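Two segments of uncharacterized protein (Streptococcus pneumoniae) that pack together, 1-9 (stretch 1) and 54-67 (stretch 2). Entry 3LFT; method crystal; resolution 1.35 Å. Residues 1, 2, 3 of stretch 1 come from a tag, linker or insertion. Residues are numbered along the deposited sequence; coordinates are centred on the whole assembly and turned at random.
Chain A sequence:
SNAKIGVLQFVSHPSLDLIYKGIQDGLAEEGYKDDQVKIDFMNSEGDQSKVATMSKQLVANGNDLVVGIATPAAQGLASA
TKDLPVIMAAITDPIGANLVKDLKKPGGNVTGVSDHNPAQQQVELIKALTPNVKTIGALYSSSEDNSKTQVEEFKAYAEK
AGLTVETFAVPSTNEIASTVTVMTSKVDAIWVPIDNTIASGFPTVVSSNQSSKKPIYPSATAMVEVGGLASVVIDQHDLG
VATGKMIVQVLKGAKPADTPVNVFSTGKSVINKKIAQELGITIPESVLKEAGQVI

Stretch 1, residues 1-9: SNAKIGVLQ
Stretch 2 (54-67) MSKQLVANGNDLVV

The two stretches form a parallel pair of β-strands, with the helix that precedes the second strand packed over one face. Together they bury about 700 Å². Strand 3-9 and strand 65-67 run the same way, at 23° to each other, whereas helix 54-58 runs nearly antiparallel to strand 3-9 (172°), its axis 9.2 Å away.

Gly6 pairs with Val66 (CA to CA 4.5 Å) and Val7 with Val67 (CA to CA 4.6 Å). The strand backbone is extended, with phi/psi of -106/141 at Gly6 and -129/127 at Val67. Gly6 N donates to Leu65 O at 3.1 Å, Val67 N to Gly6 O at 2.8 Å, and Leu8 N to Val67 O at 2.8 Å.

Before the strands pair, Asp64 closes a two-point link to Lys4. Lys4 N donates to Asp64 OD2 at 2.9 Å, and Asp64 N donates to Lys4 O at 2.7 Å. The Asp64 chi1 is m (-65°), which brings its carboxylate near the other stretch. Lys4 is exposed; with chi angles m, t, m, t its chain reaches back so that NZ donates to Gly62 O at 3.0 Å. Gly62 has a positive phi (74°), which favours glycine.

Ile5, Val7, Leu65 and Val67 share one face of the sheet. Ile5 CG2 (chi1 p, chi2 t) meets Leu65 CD1 (chi1 p, chi2 p) at 3.6 Å. Val7 CG2 lies 4.0 Å from Val67 CB, both valines having chi1 t.

Gly6 is buried beneath the helix. Its CA is 3.9 Å from Leu58 CD2, and an ideal CB would clash with that methyl at 2.9 Å. Leu8 (chi1 t, chi2 p) fills the neighbouring space. Its CB is 3.7 Å from Leu58 CD1 (chi1 m, chi2 t), and its CD1 is 3.9 Å from SE of selenomethionine Met54.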

ATOM      1  N   SER A   1       6.887   8.738  29.748  1.00 10.92           N
ATOM      2  CA  SER A   1       8.100   9.607  29.887  1.00 11.24           C
ATOM      3  C   SER A   1       9.224   9.091  28.984  1.00 11.05           C
ATOM      4  O   SER A   1       9.269   7.903  28.658  1.00  9.96           O
ATOM      5  CB  SER A   1       8.571   9.657  31.346  1.00 11.63           C
ATOM      6  OG  SER A   1       8.735   8.347  31.890  1.00 11.90           O
ATOM      7  N   ASN A   2      10.119   9.996  28.586  1.00 10.97           N
ATOM      8  CA  ASN A   2      11.268   9.670  27.736  1.00 10.97           C
ATOM      9  C   ASN A   2      10.919   8.863  26.498  1.00 10.01           C
ATOM     10  O   ASN A   2      11.592   7.861  26.212  1.00 10.12           O
ATOM     11  CB  ASN A   2      12.325   8.910  28.528  1.00 11.81           C
ATOM     12  N   ALA A   3       9.885   9.277  25.768  1.00  9.31           N
ATOM     13  CA  ALA A   3       9.398   8.484  24.623  1.00  8.53           C
ATOM     14  C   ALA A   3      10.430   8.406  23.501  1.00  8.77           C
ATOM     15  O   ALA A   3      10.997   9.426  23.077  1.00  8.67           O
ATOM     16  CB  ALA A   3       8.050   9.006  24.098  1.00  9.06           C
ATOM     17  N   LYS A   4      10.704   7.180  23.054  1.00  7.88           N
ATOM     18  CA  LYS A   4      11.662   6.939  21.965  1.00  8.19           C
ATOM     19  C   LYS A   4      11.071   5.901  21.043  1.00  7.29           C
ATOM     20  O   LYS A   4      10.676   4.817  21.520  1.00  7.84           O
ATOM     21  CB  LYS A   4      12.966   6.372  22.521  1.00  8.73           C
ATOM     22  CG  LYS A   4      13.682   7.285  23.478  1.00 11.49           C
ATOM     23  CD  LYS A   4      14.788   6.567  24.240  1.00 12.75           C
ATOM     24  CE  LYS A   4      14.218   5.779  25.437  1.00 14.55           C
ATOM     25  NZ  LYS A   4      15.206   4.849  26.065  1.00 16.19           N
ATOM     26  N   ILE A   5      10.990   6.197  19.750  1.00  6.84           N
ATOM     27  CA  ILE A   5      10.484   5.187  18.797  1.00  7.14           C
ATOM     28  C   ILE A   5      11.402   5.044  17.601  1.00  7.01           C
ATOM     29  O   ILE A   5      12.073   6.000  17.203  1.00  7.23           O
ATOM     30  CB  ILE A   5       9.043   5.476  18.317  1.00  7.38           C
ATOM     31  CG1 ILE A   5       8.995   6.749  17.484  1.00  7.90           C
ATOM     32  CG2 ILE A   5       8.087   5.611  19.499  1.00  8.59           C
ATOM     33  CD1 ILE A   5       7.625   6.998  16.807  1.00  8.39           C
ATOM     34  N   GLY A   6      11.461   3.839  17.051  1.00  6.51           N
ATOM     35  CA  GLY A   6      12.167   3.614  15.802  1.00  5.90           C
ATOM     36  C   GLY A   6      11.158   3.414  14.690  1.00  6.22           C
ATOM     37  O   GLY A   6      10.109   2.789  14.896  1.00  6.62           O
ATOM     38  N   VAL A   7      11.462   3.962  13.519  1.00  5.83           N
ATOM     39  CA  VAL A   7      10.570   3.858  12.346  1.00  6.31           C
ATOM     40  C   VAL A   7      11.373   3.358  11.159  1.00  6.24           C
ATOM     41  O   VAL A   7      12.411   3.939  10.817  1.00  6.75           O
ATOM     42  CB  VAL A   7       9.942   5.210  12.000  1.00  6.32           C
ATOM     43  CG1 VAL A   7       9.090   5.130  10.728  1.00  7.34           C
ATOM     44  CG2 VAL A   7       9.101   5.742  13.152  1.00  8.19           C
ATOM     45  N   LEU A   8      10.907   2.263  10.553  1.00  5.24           N
ATOM     46  CA  LEU A   8      11.518   1.733   9.334  1.00  5.61           C
ATOM     47  C   LEU A   8      10.516   1.898   8.207  1.00  5.22           C
ATOM     48  O   LEU A   8       9.437   1.294   8.226  1.00  6.15           O
ATOM     49  CB  LEU A   8      11.908   0.249   9.494  1.00  5.61           C
ATOM     50  CG  LEU A   8      12.531  -0.407   8.254  1.00  5.22           C
ATOM     51  CD1 LEU A   8      13.868   0.243   7.882  1.00  6.94           C
ATOM     52  CD2 LEU A   8      12.702  -1.912   8.478  1.00  7.21           C
ATOM     53  N   GLN A   9      10.863   2.751   7.242  1.00  5.86           N
ATOM     54  CA  GLN A   9      10.072   2.879   6.031  1.00  6.09           C
ATOM     55  C   GLN A   9      10.700   1.963   4.975  1.00  5.98           C
ATOM     56  O   GLN A   9      11.895   2.010   4.732  1.00  5.99           O
ATOM     57  CB  GLN A   9      10.046   4.330   5.583  1.00  6.24           C
ATOM     58  CG  GLN A   9       9.186   4.539   4.334  1.00  6.56           C
ATOM     59  CD  GLN A   9       9.006   6.006   4.016  1.00  7.29           C
ATOM     60  OE1 GLN A   9       8.864   6.848   4.906  1.00  8.39           O
ATOM     61  NE2 GLN A   9       8.996   6.314   2.718  1.00  6.64           N
HETATM   62  N   MSE A  54      18.778  -3.014   9.284  1.00  6.37           N
HETATM   63  CA  MSE A  54      18.138  -1.903   9.975  1.00  6.62           C
HETATM   64  C   MSE A  54      17.174  -2.392  11.037  1.00  6.62           C
HETATM   65  O   MSE A  54      17.123  -1.812  12.121  1.00  6.90           O
HETATM   66  CB  MSE A  54      17.432  -0.976   8.996  1.00  6.46           C
HETATM   67  CG  MSE A  54      18.438  -0.266   8.097  1.00  5.67           C
HETATM   68 SE   MSE A  54      17.573   0.838   6.751  1.00 10.40          SE
HETATM   69  CE  MSE A  54      19.143   1.713   6.080  1.00  6.40           C
ATOM     70  N   SER A  55      16.423  -3.454  10.761  1.00  6.29           N
ATOM     71  CA  SER A  55      15.532  -4.011  11.784  1.00  6.57           C
ATOM     72  C   SER A  55      16.313  -4.457  13.006  1.00  6.56           C
ATOM     73  O   SER A  55      15.906  -4.197  14.152  1.00  6.76           O
ATOM     74  CB  SER A  55      14.734  -5.187  11.242  1.00  5.97           C
ATOM     75  OG  SER A  55      13.799  -4.791  10.247  1.00  5.59           O
ATOM     76  N   LYS A  56      17.444  -5.124  12.780  1.00  5.87           N
ATOM     77  CA  LYS A  56      18.261  -5.595  13.882  1.00  6.60           C
ATOM     78  C   LYS A  56      18.703  -4.421  14.762  1.00  7.20           C
ATOM     79  O   LYS A  56      18.640  -4.503  15.988  1.00  8.36           O
ATOM     80  CB  LYS A  56      19.445  -6.398  13.329  1.00  7.10           C
ATOM     81  CG  LYS A  56      20.348  -7.039  14.367  1.00  8.60           C
ATOM     82  CD  LYS A  56      21.403  -7.885  13.664  1.00 12.06           C
ATOM     83  CE  LYS A  56      22.146  -8.797  14.606  1.00 15.63           C
ATOM     84  NZ  LYS A  56      23.202  -9.434  13.804  1.00 19.98           N
ATOM     85  N   GLN A  57      19.113  -3.326  14.132  1.00  6.81           N
ATOM     86  CA  GLN A  57      19.540  -2.129  14.852  1.00  8.25           C
ATOM     87  C   GLN A  57      18.385  -1.510  15.641  1.00  8.16           C
ATOM     88  O   GLN A  57      18.521  -1.228  16.832  1.00  8.81           O
ATOM     89  CB  GLN A  57      20.123  -1.118  13.856  1.00  9.02           C
ATOM     90  CG  GLN A  57      21.490  -1.521  13.336  1.00 13.70           C
ATOM     91  CD  GLN A  57      21.940  -0.838  12.050  1.00 17.58           C
ATOM     92  OE1 GLN A  57      21.160  -0.210  11.321  1.00 18.78           O
ATOM     93  NE2 GLN A  57      23.219  -1.008  11.743  1.00 19.70           N
ATOM     94  N   LEU A  58      17.236  -1.334  14.985  1.00  7.45           N
ATOM     95  CA  LEU A  58      16.115  -0.593  15.587  1.00  6.65           C
ATOM     96  C   LEU A  58      15.526  -1.273  16.815  1.00  7.23           C
ATOM     97  O   LEU A  58      15.012  -0.597  17.708  1.00  6.77           O
ATOM     98  CB  LEU A  58      15.026  -0.320  14.534  1.00  6.97           C
ATOM     99  CG  LEU A  58      15.366   0.713  13.453  1.00  5.23           C
ATOM    100  CD1 LEU A  58      14.391   0.583  12.263  1.00  8.32           C
ATOM    101  CD2 LEU A  58      15.333   2.143  14.015  1.00  9.14           C
ATOM    102  N   VAL A  59      15.601  -2.605  16.867  1.00  7.39           N
ATOM    103  CA  VAL A  59      14.991  -3.330  17.991  1.00  8.52           C
ATOM    104  C   VAL A  59      15.940  -3.508  19.169  1.00  9.30           C
ATOM    105  O   VAL A  59      15.531  -4.013  20.218  1.00 10.05           O
ATOM    106  CB  VAL A  59      14.384  -4.702  17.573  1.00  8.15           C
ATOM    107  CG1 VAL A  59      13.384  -4.532  16.436  1.00  8.58           C
ATOM    108  CG2 VAL A  59      15.463  -5.709  17.220  1.00  9.26           C
ATOM    109  N   ALA A  60      17.184  -3.066  19.003  1.00  9.65           N
ATOM    110  CA  ALA A  60      18.229  -3.228  20.014  1.00 10.75           C
ATOM    111  C   ALA A  60      18.837  -1.882  20.427  1.00 11.41           C
ATOM    112  O   ALA A  60      19.964  -1.832  20.934  1.00 12.63           O
ATOM    113  CB  ALA A  60      19.295  -4.161  19.488  1.00 11.15           C
ATOM    114  N   ASN A  61      18.080  -0.799  20.253  1.00 11.88           N
ATOM    115  CA  ASN A  61      18.587   0.554  20.483  1.00 12.88           C
ATOM    116  C   ASN A  61      17.810   1.396  21.513  1.00 12.25           C
ATOM    117  O   ASN A  61      17.808   2.627  21.452  1.00 12.73           O
ATOM    118  CB  ASN A  61      18.695   1.300  19.147  1.00 13.38           C
ATOM    119  CG  ASN A  61      19.568   2.545  19.249  1.00 15.62           C
ATOM    120  OD1 ASN A  61      20.664   2.507  19.821  1.00 17.91           O
ATOM    121  ND2 ASN A  61      19.074   3.660  18.715  1.00 17.34           N
ATOM    122  N   GLY A  62      17.164   0.744  22.472  1.00 12.49           N
ATOM    123  CA  GLY A  62      16.447   1.468  23.532  1.00 10.95           C
ATOM    124  C   GLY A  62      15.117   2.128  23.151  1.00  9.40           C
ATOM    125  O   GLY A  62      14.577   2.945  23.899  1.00 10.25           O
ATOM    126  N   ASN A  63      14.582   1.787  21.988  1.00  8.17           N
ATOM    127  CA  ASN A  63      13.277   2.283  21.574  1.00  7.69           C
ATOM    128  C   ASN A  63      12.179   1.645  22.406  1.00  7.56           C
ATOM    129  O   ASN A  63      12.283   0.467  22.784  1.00  8.11           O
ATOM    130  CB  ASN A  63      13.071   2.004  20.085  1.00  7.30           C
ATOM    131  CG  ASN A  63      13.998   2.841  19.205  1.00  7.76           C
ATOM    132  OD1 ASN A  63      14.711   2.326  18.321  1.00 10.84           O
ATOM    133  ND2 ASN A  63      14.037   4.119  19.480  1.00  6.94           N
ATOM    134  N   ASP A  64      11.139   2.429  22.702  1.00  6.90           N
ATOM    135  CA  ASP A  64       9.961   1.922  23.415  1.00  7.10           C
ATOM    136  C   ASP A  64       9.130   1.007  22.520  1.00  6.15           C
ATOM    137  O   ASP A  64       8.415   0.124  23.000  1.00  7.13           O
ATOM    138  CB  ASP A  64       9.054   3.072  23.841  1.00  7.64           C
ATOM    139  CG  ASP A  64       9.694   3.992  24.841  1.00  9.87           C
ATOM    140  OD1 ASP A  64      10.436   3.516  25.721  1.00 10.59           O
ATOM    141  OD2 ASP A  64       9.402   5.199  24.757  1.00 11.75           O
ATOM    142  N   LEU A  65       9.157   1.286  21.218  1.00  5.82           N
ATOM    143  CA  LEU A  65       8.466   0.475  20.208  1.00  5.27           C
ATOM    144  C   LEU A  65       9.075   0.809  18.861  1.00  5.28           C
ATOM    145  O   LEU A  65       9.816   1.794  18.727  1.00  5.55           O
ATOM    146  CB  LEU A  65       6.939   0.710  20.194  1.00  5.78           C
ATOM    147  CG  LEU A  65       6.406   2.136  19.971  1.00  5.14           C
ATOM    148  CD1 LEU A  65       6.463   2.573  18.497  1.00  6.45           C
ATOM    149  CD2 LEU A  65       4.972   2.220  20.482  1.00  6.64           C
ATOM    150  N   VAL A  66       8.769  -0.014  17.859  1.00  4.95           N
ATOM    151  CA  VAL A  66       9.182   0.257  16.495  1.00  4.92           C
ATOM    152  C   VAL A  66       7.964   0.237  15.576  1.00  5.35           C
ATOM    153  O   VAL A  66       6.934  -0.389  15.892  1.00  6.20           O
ATOM    154  CB  VAL A  66      10.276  -0.744  16.015  1.00  4.46           C
ATOM    155  CG1 VAL A  66      11.574  -0.541  16.791  1.00  5.51           C
ATOM    156  CG2 VAL A  66       9.799  -2.166  16.185  1.00  6.88           C
ATOM    157  N   VAL A  67       8.108   0.904  14.435  1.00  5.38           N
ATOM    158  CA  VAL A  67       7.027   1.098  13.469  1.00  5.50           C
ATOM    159  C   VAL A  67       7.527   0.680  12.109  1.00  5.66           C
ATOM    160  O   VAL A  67       8.588   1.151  11.690  1.00  5.91           O
ATOM    161  CB  VAL A  67       6.606   2.597  13.394  1.00  5.96           C
ATOM    162  CG1 VAL A  67       5.409   2.777  12.456  1.00  6.81           C
ATOM    163  CG2 VAL A  67       6.268   3.142  14.792  1.00  6.66           C
TER
HETATM  164  O   HOH W   1       7.717   5.616  26.863  1.00  7.62           O
HETATM  165  O   HOH W   2      11.096   5.426  27.502  1.00  9.60           O